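Local coordinates for FHA domain-containing protein DDL (Arabidopsis thaliana, PDB 3VPY) that probably recognises phosphothreonine in Dicer-like 1 through its forkhead-associated domain, at residues N5-A10 with V64-E69. Sequence-based numbering, arbitrary orientation.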
ATOM      1  N   ASN A   5     -11.456  -9.147  -5.505  1.00 26.51           N
ATOM      2  CA  ASN A   5     -10.761  -9.804  -6.593  1.00 26.64           C
ATOM      3  C   ASN A   5      -9.557  -8.966  -6.975  1.00 25.05           C
ATOM      4  O   ASN A   5      -9.584  -7.748  -6.835  1.00 25.04           O
ATOM      5  CB  ASN A   5     -11.680  -9.906  -7.804  1.00 28.50           C
ATOM      6  CG  ASN A   5     -12.571 -11.119  -7.751  1.00 30.44           C
ATOM      7  OD1 ASN A   5     -12.091 -12.262  -7.753  1.00 31.95           O
ATOM      8  ND2 ASN A   5     -13.880 -10.887  -7.706  1.00 33.50           N
ATOM      9  N   GLU A   6      -8.501  -9.615  -7.442  1.00 24.53           N
ATOM     10  CA  GLU A   6      -7.409  -8.900  -8.092  1.00 23.02           C
ATOM     11  C   GLU A   6      -7.768  -8.602  -9.555  1.00 22.64           C
ATOM     12  O   GLU A   6      -8.340  -9.455 -10.252  1.00 23.65           O
ATOM     13  CB  GLU A   6      -6.114  -9.698  -8.035  1.00 23.44           C
ATOM     14  CG  GLU A   6      -5.542  -9.871  -6.672  1.00 23.95           C
ATOM     15  CD  GLU A   6      -4.110 -10.306  -6.737  1.00 26.39           C
ATOM     16  OE1 GLU A   6      -3.218  -9.448  -6.938  1.00 22.45           O
ATOM     17  OE2 GLU A   6      -3.878 -11.520  -6.595  1.00 29.74           O
ATOM     18  N   PRO A   7      -7.441  -7.392 -10.030  1.00 21.16           N
ATOM     19  CA  PRO A   7      -7.804  -7.040 -11.398  1.00 21.89           C
ATOM     20  C   PRO A   7      -6.820  -7.642 -12.418  1.00 22.61           C
ATOM     21  O   PRO A   7      -5.748  -8.089 -12.022  1.00 21.75           O
ATOM     22  CB  PRO A   7      -7.726  -5.510 -11.381  1.00 21.17           C
ATOM     23  CG  PRO A   7      -6.646  -5.218 -10.421  1.00 19.46           C
ATOM     24  CD  PRO A   7      -6.740  -6.282  -9.343  1.00 20.27           C
ATOM     25  N   PRO A   8      -7.167  -7.626 -13.728  1.00 23.80           N
ATOM     26  CA  PRO A   8      -6.289  -8.200 -14.765  1.00 24.93           C
ATOM     27  C   PRO A   8      -4.862  -7.648 -14.711  1.00 23.78           C
ATOM     28  O   PRO A   8      -3.902  -8.368 -14.993  1.00 24.88           O
ATOM     29  CB  PRO A   8      -6.952  -7.762 -16.071  1.00 25.82           C
ATOM     30  CG  PRO A   8      -8.370  -7.483 -15.733  1.00 26.70           C
ATOM     31  CD  PRO A   8      -8.404  -7.052 -14.293  1.00 24.63           C
ATOM     32  N   GLU A   9      -4.733  -6.375 -14.336  1.00 22.24           N
ATOM     33  CA  GLU A   9      -3.444  -5.674 -14.397  1.00 21.40           C
ATOM     34  C   GLU A   9      -2.584  -5.882 -13.147  1.00 20.00           C
ATOM     35  O   GLU A   9      -1.520  -5.267 -13.000  1.00 19.47           O
ATOM     36  CB  GLU A   9      -3.665  -4.171 -14.688  1.00 20.52           C
ATOM     37  CG  GLU A   9      -4.278  -3.362 -13.539  1.00 20.69           C
ATOM     38  CD  GLU A   9      -5.806  -3.355 -13.518  1.00 20.65           C
ATOM     39  OE1 GLU A   9      -6.446  -4.113 -14.279  1.00 20.44           O
ATOM     40  OE2 GLU A   9      -6.364  -2.578 -12.726  1.00 18.99           O
ATOM     41  N   ALA A  10      -3.054  -6.731 -12.235  1.00 19.23           N
ATOM     42  CA  ALA A  10      -2.297  -7.044 -11.017  1.00 19.15           C
ATOM     43  C   ALA A  10      -0.939  -7.634 -11.369  1.00 19.30           C
ATOM     44  O   ALA A  10      -0.849  -8.536 -12.216  1.00 21.00           O
ATOM     45  CB  ALA A  10      -3.053  -8.016 -10.155  1.00 18.58           C
ATOM     46  N   VAL A  64      -7.492  -3.623   1.046  1.00 12.18           N
ATOM     47  CA  VAL A  64      -6.386  -4.274   0.344  1.00 13.42           C
ATOM     48  C   VAL A  64      -5.410  -3.212  -0.203  1.00 12.73           C
ATOM     49  O   VAL A  64      -5.820  -2.105  -0.551  1.00 13.27           O
ATOM     50  CB  VAL A  64      -6.908  -5.227  -0.786  1.00 14.87           C
ATOM     51  CG1 VAL A  64      -7.645  -4.467  -1.912  1.00 15.40           C
ATOM     52  CG2 VAL A  64      -5.791  -6.053  -1.358  1.00 20.49           C
ATOM     53  N   ILE A  65      -4.128  -3.532  -0.215  1.00 12.46           N
ATOM     54  CA  ILE A  65      -3.187  -2.789  -1.062  1.00 12.30           C
ATOM     55  C   ILE A  65      -2.906  -3.679  -2.263  1.00 13.24           C
ATOM     56  O   ILE A  65      -2.413  -4.812  -2.113  1.00 13.12           O
ATOM     57  CB  ILE A  65      -1.896  -2.369  -0.322  1.00 11.98           C
ATOM     58  CG1 ILE A  65      -2.246  -1.273   0.694  1.00 11.81           C
ATOM     59  CG2 ILE A  65      -0.847  -1.852  -1.333  1.00 13.37           C
ATOM     60  CD1 ILE A  65      -1.117  -0.812   1.624  1.00 12.20           C
ATOM     61  N   GLN A  66      -3.288  -3.164  -3.437  1.00 12.63           N
ATOM     62  CA  GLN A  66      -3.258  -3.900  -4.683  1.00 13.91           C
ATOM     63  C   GLN A  66      -2.226  -3.259  -5.583  1.00 13.37           C
ATOM     64  O   GLN A  66      -2.320  -2.050  -5.841  1.00 13.20           O
ATOM     65  CB  GLN A  66      -4.627  -3.805  -5.365  1.00 14.06           C
ATOM     66  CG  GLN A  66      -4.645  -4.454  -6.742  1.00 15.76           C
ATOM     67  CD  GLN A  66      -4.558  -5.964  -6.655  1.00 17.88           C
ATOM     68  OE1 GLN A  66      -5.420  -6.606  -6.041  1.00 18.92           O
ATOM     69  NE2 GLN A  66      -3.518  -6.543  -7.252  1.00 17.59           N
ATOM     70  N   TYR A  67      -1.237  -4.040  -6.017  1.00 13.28           N
ATOM     71  CA  TYR A  67      -0.286  -3.589  -7.038  1.00 13.33           C
ATOM     72  C   TYR A  67      -0.893  -3.753  -8.417  1.00 14.62           C
ATOM     73  O   TYR A  67      -1.498  -4.772  -8.694  1.00 16.61           O
ATOM     74  CB  TYR A  67       1.075  -4.320  -6.897  1.00 14.70           C
ATOM     75  CG  TYR A  67       1.796  -3.831  -5.676  1.00 13.25           C
ATOM     76  CD1 TYR A  67       2.492  -2.631  -5.701  1.00 14.08           C
ATOM     77  CD2 TYR A  67       1.724  -4.527  -4.470  1.00 14.05           C
ATOM     78  CE1 TYR A  67       3.102  -2.121  -4.564  1.00 14.62           C
ATOM     79  CE2 TYR A  67       2.347  -4.029  -3.320  1.00 14.04           C
ATOM     80  CZ  TYR A  67       3.042  -2.834  -3.384  1.00 13.53           C
ATOM     81  OH  TYR A  67       3.637  -2.330  -2.244  1.00 14.75           O
ATOM     82  N   ARG A  68      -0.765  -2.708  -9.238  1.00 13.59           N
ATOM     83  CA  ARG A  68      -1.328  -2.633 -10.588  1.00 14.52           C
ATOM     84  C   ARG A  68      -0.298  -2.117 -11.590  1.00 14.69           C
ATOM     85  O   ARG A  68       0.389  -1.106 -11.338  1.00 14.59           O
ATOM     86  CB  ARG A  68      -2.554  -1.700 -10.590  1.00 13.92           C
ATOM     87  CG  ARG A  68      -3.724  -2.196  -9.729  1.00 14.02           C
ATOM     88  CD  ARG A  68      -4.747  -1.080  -9.532  1.00 14.81           C
ATOM     89  NE  ARG A  68      -5.396  -0.746 -10.804  1.00 15.45           N
ATOM     90  CZ  ARG A  68      -5.906   0.446 -11.117  1.00 14.59           C
ATOM     91  NH1 ARG A  68      -5.832   1.461 -10.269  1.00 19.46           N
ATOM     92  NH2 ARG A  68      -6.453   0.643 -12.310  1.00 17.17           N
ATOM     93  N   GLU A  69      -0.195  -2.812 -12.723  1.00 15.83           N
ATOM     94  CA  GLU A  69       0.672  -2.373 -13.811  1.00 18.08           C
ATOM     95  C   GLU A  69      -0.059  -1.320 -14.626  1.00 18.94           C
ATOM     96  O   GLU A  69      -1.144  -1.587 -15.187  1.00 20.17           O
ATOM     97  CB  GLU A  69       1.068  -3.569 -14.688  1.00 19.17           C
ATOM     98  CG  GLU A  69       2.194  -3.290 -15.661  1.00 20.38           C
ATOM     99  CD  GLU A  69       2.547  -4.528 -16.483  1.00 22.95           C
ATOM    100  OE1 GLU A  69       1.720  -4.957 -17.313  1.00 27.22           O
ATOM    101  OE2 GLU A  69       3.651  -5.068 -16.286  1.00 28.77           O
TER
HETATM  102  O   HOH W   1      -7.922  -5.679  -5.611  1.00 21.14           O
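A type I beta turn from Pro7 to Ala10, in the loop before strand 18-23, docks on strand 63-73; Glu9 of the turn and Gln66 of the strand bury the largest areas. The backbone anchor is the bond from Glu69 N to Glu9 O, at 2.8 Å and nearly straight (174°). Beside it Glu9 and Arg68 run side by side in the same direction. A chi1 of 71° puts Glu9 CG between the backbone N and the carbonyl carbon, 3.8 Å from Arg68 CB. Beyond it the two side chains form a salt bridge: Glu9 OE2 accepts a hydrogen bond from Arg68 NE at 2.8 Å through its anti lone pair, close to the guanidinium plane, and a weak one from NH2. The guanidinium makes a cation-pi contact with Tyr86 as well.

Strand 63-73 belongs to the mixed sheet of the FHA beta sandwich, between strands 39-43 and 79-89, and the loop meets both the backbone and the side chains of this strand. At the buried Gln66 both amide hydrogens are used: NE2 donates to Glu6 OE1 at 2.9 Å and to Tyr67 O at 3.0 Å, each acceptor within 4° of the amide plane, which fixes the amide's rotation. Ser38 OG also bonds Glu6 OE1. One water, 2.7 Å from Gln66 OE1, donates to that oxygen and to Asn5 O. Pro7 meets the amide tip to tip, CD lying 3.5 Å from Gln66 CD. An alanine at Gln66 would probably leave Glu6 OE1 and Tyr67 O without this donor and open a gap beside Pro7 CD. Ala10 CB packs 3.3 Å from Gln66 NE2.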